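Local atomic coordinates of nitrate transport protein (Xanthomonas axonopodis pv. citri, PDB entry 3KSX), a protein that binds sulfonates such as MOPS and, as a periplasmic alkanesulfonate-binding protein (SsuA), probably delivers alkanesulfonates to an ABC importer. Residues A[89-94]-A[302-307]; A[113-118]-A[179-184]; A[140-145]-A[183-188]. One frame throughout, in Å; residues are numbered along the deposited sequence.

Contact 1: residues A[89-94]-A[302-307]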
loop_
_atom_site.group_PDB
_atom_site.type_symbol
_atom_site.label_atom_id
_atom_site.label_comp_id
_atom_site.label_asym_id
_atom_site.label_seq_id
_atom_site.Cartn_x
_atom_site.Cartn_y
_atom_site.Cartn_z
ATOM N N PRO A 89 2.161 0.963 -7.255
ATOM C CA PRO A 89 3.063 -0.141 -7.662
ATOM C C PRO A 89 2.662 -0.855 -8.985
ATOM O O PRO A 89 3.532 -1.030 -9.880
ATOM C CB PRO A 89 3.067 -1.073 -6.478
ATOM C CG PRO A 89 2.941 -0.063 -5.236
ATOM C CD PRO A 89 1.886 0.927 -5.803
ATOM N N PRO A 90 1.371 -1.193 -9.161
ATOM C CA PRO A 90 1.017 -1.849 -10.397
ATOM C C PRO A 90 1.201 -1.008 -11.639
ATOM O O PRO A 90 1.438 -1.566 -12.702
ATOM C CB PRO A 90 -0.450 -2.270 -10.228
ATOM C CG PRO A 90 -0.965 -1.520 -9.018
ATOM C CD PRO A 90 0.257 -1.139 -8.190
ATOM N N LEU A 91 1.079 0.322 -11.520
ATOM C CA LEU A 91 1.291 1.221 -12.643
ATOM C C LEU A 91 2.765 1.131 -13.046
ATOM O O LEU A 91 3.135 1.034 -14.223
ATOM C CB LEU A 91 0.897 2.650 -12.224
ATOM C CG LEU A 91 -0.612 2.875 -12.058
ATOM C CD1 LEU A 91 -0.913 4.313 -11.519
ATOM C CD2 LEU A 91 -1.344 2.542 -13.336
ATOM N N PHE A 92 3.630 1.148 -12.041
ATOM C CA PHE A 92 5.056 1.023 -12.383
ATOM C C PHE A 92 5.343 -0.336 -12.948
ATOM O O PHE A 92 6.114 -0.425 -13.832
ATOM C CB PHE A 92 5.962 1.297 -11.155
ATOM C CG PHE A 92 6.291 2.747 -10.963
ATOM C CD1 PHE A 92 5.282 3.675 -10.674
ATOM C CD2 PHE A 92 7.610 3.212 -11.032
ATOM C CE1 PHE A 92 5.587 5.046 -10.522
ATOM C CE2 PHE A 92 7.908 4.617 -10.843
ATOM C CZ PHE A 92 6.896 5.506 -10.606
ATOM N N ALA A 93 4.772 -1.414 -12.402
ATOM C CA ALA A 93 4.947 -2.766 -12.982
ATOM C C ALA A 93 4.444 -2.928 -14.423
ATOM O O ALA A 93 5.192 -3.444 -15.254
ATOM C CB ALA A 93 4.304 -3.814 -12.067
ATOM N N GLN A 94 3.210 -2.459 -14.728
ATOM C CA GLN A 94 2.676 -2.368 -16.112
ATOM C C GLN A 94 3.592 -1.578 -17.025
ATOM O O GLN A 94 3.906 -2.032 -18.160
ATOM C CB GLN A 94 1.319 -1.688 -16.067
ATOM C CG GLN A 94 0.184 -2.585 -15.550
ATOM C CD GLN A 94 -1.185 -1.933 -15.703
ATOM O OE1 GLN A 94 -1.576 -1.140 -14.886
ATOM N NE2 GLN A 94 -1.915 -2.276 -16.803
ATOM N N LYS A 302 6.169 4.877 -20.302
ATOM C CA LYS A 302 5.019 4.591 -21.196
ATOM C C LYS A 302 3.782 5.264 -20.638
ATOM O O LYS A 302 3.663 5.390 -19.402
ATOM C CB LYS A 302 4.697 3.078 -21.192
ATOM C CG LYS A 302 5.786 2.064 -21.585
ATOM C CD LYS A 302 6.737 2.590 -22.672
ATOM C CE LYS A 302 8.200 2.704 -22.131
ATOM N NZ LYS A 302 9.040 3.800 -22.732
ATOM N N ARG A 303 2.813 5.657 -21.479
ATOM C CA ARG A 303 1.429 5.774 -20.934
ATOM C C ARG A 303 1.001 4.296 -20.637
ATOM O O ARG A 303 1.393 3.350 -21.400
ATOM C CB ARG A 303 0.437 6.541 -21.853
ATOM C CG ARG A 303 -0.851 7.045 -21.062
ATOM C CD ARG A 303 -2.157 6.680 -21.733
ATOM N NE ARG A 303 -2.812 7.822 -22.401
ATOM C CZ ARG A 303 -4.113 8.139 -22.263
ATOM N NH1 ARG A 303 -4.905 7.388 -21.477
ATOM N NH2 ARG A 303 -4.627 9.201 -22.928
ATOM N N VAL A 304 0.316 4.075 -19.510
ATOM C CA VAL A 304 -0.096 2.738 -19.097
ATOM C C VAL A 304 -1.584 2.688 -19.348
ATOM O O VAL A 304 -2.268 3.638 -19.021
ATOM C CB VAL A 304 0.173 2.480 -17.594
ATOM C CG1 VAL A 304 -0.652 1.262 -17.094
ATOM C CG2 VAL A 304 1.685 2.279 -17.368
ATOM N N LEU A 305 -2.067 1.587 -19.888
ATOM C CA LEU A 305 -3.530 1.342 -20.059
ATOM C C LEU A 305 -4.017 0.390 -19.011
ATOM O O LEU A 305 -3.665 -0.816 -18.977
ATOM C CB LEU A 305 -3.841 0.832 -21.467
ATOM C CG LEU A 305 -3.482 1.957 -22.442
ATOM C CD1 LEU A 305 -3.254 1.328 -23.844
ATOM C CD2 LEU A 305 -4.561 3.024 -22.419
ATOM N N VAL A 306 -4.840 0.928 -18.136
ATOM C CA VAL A 306 -5.299 0.121 -16.990
ATOM C C VAL A 306 -6.411 -0.895 -17.342
ATOM O O VAL A 306 -6.386 -2.060 -16.859
ATOM C CB VAL A 306 -5.820 1.090 -15.862
ATOM C CG1 VAL A 306 -6.536 0.251 -14.786
ATOM C CG2 VAL A 306 -4.657 1.971 -15.294
ATOM N N ALA A 307 -7.428 -0.445 -18.107
ATOM C CA ALA A 307 -8.622 -1.240 -18.327
ATOM C C ALA A 307 -8.316 -2.659 -18.856
ATOM O O ALA A 307 -8.949 -3.634 -18.450
ATOM C CB ALA A 307 -9.643 -0.470 -19.277
#
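V304 fits its forked side chain against the surface of helix 88-95 between L91 and Q94, and the tight part of the contact gathers round it. Its CG1 methyl meets the Q94 amide at OE1 (3.4 Å) and also lies 3.7 Å from Q94 CB, while its CG2 methyl rests 3.7 Å from L91 O on the helix backbone. L91 completes this apolar patch with one branch: L91 CD2 stands 4.0 Å from V304 CG1 and 3.9 Å from V306 CG2, bridging the two valines. The Q94 chain crosses V304 at about a right angle. Extended beyond CG (chi2 -172°), it carries its amide past the valine to the loop backbone at L305, where Q94 NE2 gives a weak, bent hydrogen bond to L305 O (3.1 Å, N-H...O angle 128°). The other end of that amide is held by Y102 of strand 100-106, which bonds OE1. Q288 of helix 281-296 binds V304 O and V306 N, fixing the loop from another side. The remainder of segment 302-307 is looser and faces solvent: L305 points its CB away from the helix, the K302 chain leads off, and R303 extends outward to a salt bridge with D292. The chemistry implies that between the two segments the grip is mainly apolar, from L91, V304 and V306, while the Q94 amide adds only a weak bond to L305 O and the firmer polar hold on the loop backbone comes from Q288.

Contact 2: residues A[113-118]-A[179-184]; sequences ETILVP and VDAWAI
W182 and L116 face each other as a strand pair, and the W182 indole is the broad flat group beside them. I184 CB, from the same strand, lies 3.6 Å above one face of this indole, displaced toward the rim, whereas L116 CD1 approaches ring atom CE3 obliquely at the limit of contact; A170, R171 and L192 of the flanking helices touch W182 as well. The other flat group, the P118 ring, presses its CD against D180 O (3.1 Å) where the pairing ends. The strands run antiparallel, their short axes at 157°. L116 and W182 form a hydrogen-bonded pair, the bond from L116 N to W182 O (2.8 Å) being almost straight at 173°. I115 and A183 follow as a non-hydrogen-bonded pair. T114 and I184 are hydrogen-bonded again, and here one carbonyl is gripped twice: I184 O takes T114 N at 2.9 Å, nearly end-on, and T114 OG1 at 3.2 Å, which sits well above the carbonyl plane. The threonine hydroxyl gets there because chi1 of 71° sets OG1 between the backbone N and the carbonyl carbon. On the same sheet face, L116 CD1 packs on I184 CG2 (3.7 Å); on the other, I115 CG2 meets A181 CB at 4.1 Å, covered by helix 141-152. Backbone bonds tie I115 and V117 on to strand 198-203, and A181 to A135 of strand 133-136. Strand 113-118 thus runs antiparallel to both its neighbours in the second lobe's five-stranded mixed sheet, a topology characteristic of type II periplasmic binding proteins.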
loop_
_atom_site.group_PDB
_atom_site.type_symbol
_atom_site.label_atom_id
_atom_site.label_comp_id
_atom_site.label_asym_id
_atom_site.label_seq_id
_atom_site.Cartn_x
_atom_site.Cartn_y
_atom_site.Cartn_z
ATOM N N GLU A 113 -1.827 7.999 5.100
ATOM C CA GLU A 113 -0.749 8.315 4.136
ATOM C C GLU A 113 -0.235 9.699 4.473
ATOM O O GLU A 113 -1.007 10.645 4.404
ATOM C CB GLU A 113 -1.211 8.371 2.661
ATOM C CG GLU A 113 -1.841 7.095 2.213
ATOM C CD GLU A 113 -0.815 6.137 1.532
ATOM O OE1 GLU A 113 0.435 6.397 1.469
ATOM O OE2 GLU A 113 -1.338 5.136 0.984
ATOM N N THR A 114 1.060 9.828 4.757
ATOM C CA THR A 114 1.566 11.070 5.386
ATOM C C THR A 114 2.935 11.531 4.851
ATOM O O THR A 114 3.727 10.695 4.447
ATOM C CB THR A 114 1.662 10.886 6.917
ATOM O OG1 THR A 114 2.739 9.994 7.238
ATOM C CG2 THR A 114 0.368 10.268 7.471
ATOM N N ILE A 115 3.197 12.846 4.891
ATOM C CA ILE A 115 4.497 13.412 4.839
ATOM C C ILE A 115 4.849 13.821 6.274
ATOM O O ILE A 115 4.108 14.641 6.892
ATOM C CB ILE A 115 4.505 14.587 3.856
ATOM C CG1 ILE A 115 3.951 14.157 2.458
ATOM C CG2 ILE A 115 5.930 15.277 3.698
ATOM C CD1 ILE A 115 3.932 15.401 1.478
ATOM N N LEU A 116 5.973 13.259 6.742
ATOM C CA LEU A 116 6.525 13.473 8.081
ATOM C C LEU A 116 7.766 14.352 7.964
ATOM O O LEU A 116 8.512 14.259 6.965
ATOM C CB LEU A 116 6.834 12.124 8.734
ATOM C CG LEU A 116 5.764 11.062 8.919
ATOM C CD1 LEU A 116 6.290 9.947 9.747
ATOM C CD2 LEU A 116 4.559 11.664 9.537
ATOM N N VAL A 117 8.003 15.196 8.957
ATOM C CA VAL A 117 9.261 15.867 9.122
ATOM C C VAL A 117 9.780 15.592 10.517
ATOM O O VAL A 117 8.951 15.308 11.485
ATOM C CB VAL A 117 9.215 17.419 8.866
ATOM C CG1 VAL A 117 8.724 17.685 7.434
ATOM C CG2 VAL A 117 8.272 18.070 9.906
ATOM N N PRO A 118 11.106 15.640 10.667
ATOM C CA PRO A 118 11.653 15.515 12.017
ATOM C C PRO A 118 11.004 16.609 12.875
ATOM O O PRO A 118 10.804 17.750 12.414
ATOM C CB PRO A 118 13.157 15.806 11.832
ATOM C CG PRO A 118 13.411 15.297 10.410
ATOM C CD PRO A 118 12.193 15.840 9.672
ATOM N N VAL A 179 17.463 13.089 6.191
ATOM C CA VAL A 179 16.339 13.470 5.331
ATOM C C VAL A 179 15.534 14.620 5.969
ATOM O O VAL A 179 15.459 14.777 7.199
ATOM C CB VAL A 179 15.392 12.268 5.038
ATOM C CG1 VAL A 179 16.160 10.998 4.790
ATOM C CG2 VAL A 179 14.559 12.057 6.204
ATOM N N ASP A 180 14.936 15.436 5.118
ATOM C CA ASP A 180 14.215 16.599 5.588
ATOM C C ASP A 180 12.777 16.213 5.803
ATOM O O ASP A 180 12.095 16.798 6.675
ATOM C CB ASP A 180 14.372 17.724 4.531
ATOM C CG ASP A 180 15.820 18.216 4.393
ATOM O OD1 ASP A 180 16.437 18.669 5.390
ATOM O OD2 ASP A 180 16.342 18.268 3.280
ATOM N N ALA A 181 12.281 15.226 5.013
ATOM C CA ALA A 181 10.849 14.822 5.188
ATOM C C ALA A 181 10.734 13.387 4.703
ATOM O O ALA A 181 11.605 12.939 4.041
ATOM C CB ALA A 181 9.946 15.757 4.376
ATOM N N TRP A 182 9.690 12.647 5.079
ATOM C CA TRP A 182 9.637 11.257 4.683
ATOM C C TRP A 182 8.198 11.035 4.291
ATOM O O TRP A 182 7.331 11.353 5.131
ATOM C CB TRP A 182 10.063 10.399 5.897
ATOM C CG TRP A 182 10.002 8.886 5.686
ATOM C CD1 TRP A 182 10.019 8.194 4.460
ATOM C CD2 TRP A 182 10.005 7.926 6.693
ATOM N NE1 TRP A 182 9.969 6.822 4.700
ATOM C CE2 TRP A 182 9.962 6.653 6.083
ATOM C CE3 TRP A 182 10.001 8.010 8.114
ATOM C CZ2 TRP A 182 9.924 5.467 6.846
ATOM C CZ3 TRP A 182 10.003 6.798 8.873
ATOM C CH2 TRP A 182 9.936 5.574 8.231
ATOM N N ALA A 183 7.920 10.633 3.044
ATOM C CA ALA A 183 6.496 10.323 2.716
ATOM C C ALA A 183 6.375 8.797 2.990
ATOM O O ALA A 183 7.117 7.993 2.417
ATOM C CB ALA A 183 6.143 10.650 1.357
ATOM N N ILE A 184 5.414 8.471 3.842
ATOM C CA ILE A 184 5.281 7.076 4.430
ATOM C C ILE A 184 3.880 6.832 4.944
ATOM O O ILE A 184 3.091 7.748 5.023
ATOM C CB ILE A 184 6.358 6.830 5.553
ATOM C CG1 ILE A 184 6.516 5.342 5.938
ATOM C CG2 ILE A 184 6.048 7.687 6.847
ATOM C CD1 ILE A 184 6.915 4.405 4.777
#

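Contact 3: residues A[140-145]-A[183-188]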
loop_
_atom_site.group_PDB
_atom_site.type_symbol
_atom_site.label_atom_id
_atom_site.label_comp_id
_atom_site.label_asym_id
_atom_site.label_seq_id
_atom_site.Cartn_x
_atom_site.Cartn_y
_atom_site.Cartn_z
ATOM N N SER A 140 5.664 3.819 -4.946
ATOM C CA SER A 140 4.675 3.449 -3.853
ATOM C C SER A 140 3.532 4.458 -3.757
ATOM O O SER A 140 3.539 5.517 -4.377
ATOM C CB SER A 140 5.366 3.380 -2.470
ATOM O OG SER A 140 5.623 4.710 -1.976
ATOM N N SER A 141 2.449 4.113 -3.048
ATOM C CA SER A 141 1.435 5.144 -2.765
ATOM C C SER A 141 1.939 6.497 -2.232
ATOM O O SER A 141 1.332 7.522 -2.518
ATOM C CB SER A 141 0.378 4.611 -1.755
ATOM O OG SER A 141 0.988 4.342 -0.455
ATOM N N ALA A 142 3.086 6.517 -1.542
ATOM C CA ALA A 142 3.702 7.767 -0.986
ATOM C C ALA A 142 4.284 8.617 -2.082
ATOM O O ALA A 142 4.261 9.817 -2.000
ATOM C CB ALA A 142 4.789 7.393 0.073
ATOM N N HIS A 143 4.706 7.986 -3.185
ATOM C CA HIS A 143 5.185 8.736 -4.371
ATOM C C HIS A 143 4.028 9.552 -4.947
ATOM O O HIS A 143 4.189 10.733 -5.175
ATOM C CB HIS A 143 5.672 7.737 -5.414
ATOM C CG HIS A 143 6.615 8.286 -6.421
ATOM N ND1 HIS A 143 7.392 7.464 -7.204
ATOM C CD2 HIS A 143 6.866 9.552 -6.832
ATOM C CE1 HIS A 143 8.101 8.206 -8.058
ATOM N NE2 HIS A 143 7.786 9.472 -7.858
ATOM N N ASN A 144 2.859 8.928 -5.107
ATOM C CA ASN A 144 1.659 9.680 -5.554
ATOM C C ASN A 144 1.158 10.738 -4.507
ATOM O O ASN A 144 0.778 11.892 -4.865
ATOM C CB ASN A 144 0.504 8.723 -5.937
ATOM C CG ASN A 144 -0.743 9.483 -6.348
ATOM O OD1 ASN A 144 -0.714 10.217 -7.346
ATOM N ND2 ASN A 144 -1.843 9.310 -5.602
ATOM N N LEU A 145 1.141 10.378 -3.207
ATOM C CA LEU A 145 0.813 11.372 -2.158
ATOM C C LEU A 145 1.718 12.616 -2.270
ATOM O O LEU A 145 1.219 13.768 -2.269
ATOM C CB LEU A 145 0.991 10.792 -0.758
ATOM C CG LEU A 145 0.846 11.850 0.354
ATOM C CD1 LEU A 145 -0.663 11.944 0.548
ATOM C CD2 LEU A 145 1.521 11.420 1.642
ATOM N N ALA A 183 7.920 10.633 3.044
ATOM C CA ALA A 183 6.496 10.323 2.716
ATOM C C ALA A 183 6.375 8.797 2.990
ATOM O O ALA A 183 7.117 7.993 2.417
ATOM C CB ALA A 183 6.143 10.650 1.357
ATOM N N ILE A 184 5.414 8.471 3.842
ATOM C CA ILE A 184 5.281 7.076 4.430
ATOM C C ILE A 184 3.880 6.832 4.944
ATOM O O ILE A 184 3.091 7.748 5.023
ATOM C CB ILE A 184 6.358 6.830 5.553
ATOM C CG1 ILE A 184 6.516 5.342 5.938
ATOM C CG2 ILE A 184 6.048 7.687 6.847
ATOM C CD1 ILE A 184 6.915 4.405 4.777
ATOM N N TRP A 185 3.565 5.609 5.272
ATOM C CA TRP A 185 2.215 5.293 5.718
ATOM C C TRP A 185 2.315 4.741 7.152
ATOM O O TRP A 185 3.403 4.643 7.710
ATOM C CB TRP A 185 1.644 4.272 4.720
ATOM C CG TRP A 185 2.607 3.213 4.277
ATOM C CD1 TRP A 185 2.846 2.023 4.859
ATOM C CD2 TRP A 185 3.485 3.282 3.126
ATOM N NE1 TRP A 185 3.807 1.343 4.158
ATOM C CE2 TRP A 185 4.245 2.103 3.111
ATOM C CE3 TRP A 185 3.709 4.240 2.141
ATOM C CZ2 TRP A 185 5.137 1.796 2.087
ATOM C CZ3 TRP A 185 4.673 3.966 1.167
ATOM C CH2 TRP A 185 5.389 2.761 1.165
ATOM N N ASP A 186 1.167 4.414 7.750
ATOM C CA ASP A 186 1.085 3.634 8.982
ATOM C C ASP A 186 1.662 2.214 8.808
ATOM O O ASP A 186 1.482 1.573 7.750
ATOM C CB ASP A 186 -0.351 3.520 9.488
ATOM C CG ASP A 186 -0.683 4.531 10.537
ATOM O OD1 ASP A 186 0.218 4.988 11.271
ATOM O OD2 ASP A 186 -1.862 4.905 10.604
ATOM N N PRO A 187 2.327 1.709 9.848
ATOM C CA PRO A 187 2.350 2.273 11.230
ATOM C C PRO A 187 3.495 3.230 11.567
ATOM O O PRO A 187 3.555 3.689 12.700
ATOM C CB PRO A 187 2.499 1.002 12.087
ATOM C CG PRO A 187 3.548 0.176 11.205
ATOM C CD PRO A 187 3.018 0.394 9.766
ATOM N N TRP A 188 4.399 3.489 10.619
ATOM C CA TRP A 188 5.517 4.434 10.829
ATOM C C TRP A 188 4.981 5.822 11.203
ATOM O O TRP A 188 5.457 6.413 12.152
ATOM C CB TRP A 188 6.434 4.511 9.608
ATOM C CG TRP A 188 6.773 3.143 9.028
ATOM C CD1 TRP A 188 6.054 2.417 8.065
ATOM C CD2 TRP A 188 7.906 2.357 9.348
ATOM N NE1 TRP A 188 6.679 1.226 7.809
ATOM C CE2 TRP A 188 7.821 1.157 8.573
ATOM C CE3 TRP A 188 8.966 2.527 10.220
ATOM C CZ2 TRP A 188 8.795 0.151 8.633
ATOM C CZ3 TRP A 188 9.948 1.497 10.305
ATOM C CH2 TRP A 188 9.851 0.329 9.512
#
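W185 turns the edge of its six-membered ring to the start of helix 141-152, meeting S140, S141 and A142. From CB the side chain turns with chi1 of 41°, placing CG between the backbone N and the carbonyl carbon; chi2 of 89° then stands the ring across the CA-CB bond and swings its benzo edge toward the helix. The first atom of that edge to make contact, W185 CE3, lies 3.8 Å from S141 OG. Next along it, W185 CZ3 meets both S140 OG (3.4 Å) and A142 CB (3.6 Å), which lie at the ring's edge near its plane, and W185 CH2 at the tip reaches S140 CB (3.7 Å). One face of the indole carries I184 CD1 over its centre. S140 is the N-cap of the helix, its OG accepting from A142 N at 3.1 Å and also bonded to Q137 O, so the tryptophan edge abuts a fixed hydroxyl. The N-terminal end of a helix suits an anion, and here S141 N binds O3 of the MOPS molecule. E113 OE2, from the neighbouring strand, holds the S141 hydroxyl. Deeper in, A142 CB sits 3.4 Å from A183 O, bringing the first helical turn down on strand 181-185, and L145 continues this helix face over I115.

In the fold
From the N terminus, segment 89-94 on helix 88-95 comes first; contact 1 waits for the C-terminal loop 302-307 and so closes the longest loop, spanning both other contacts. Inside it, the chain crosses to the second lobe, where strand 113-118 opens the loop of contact 2. Helix 141-152 opens that of contact 3 before contact 2 has closed, and both then end on strand 181-185, sharing A183 and I184. Strands 113-118 and 181-185 are neighbours in one sheet, with helix 141-152 packed on it. Contact 1 touches contact 3: F92 packs on H143 and P89 on S140, so the two lobes meet here, and S140 lies beside the bound MOPS.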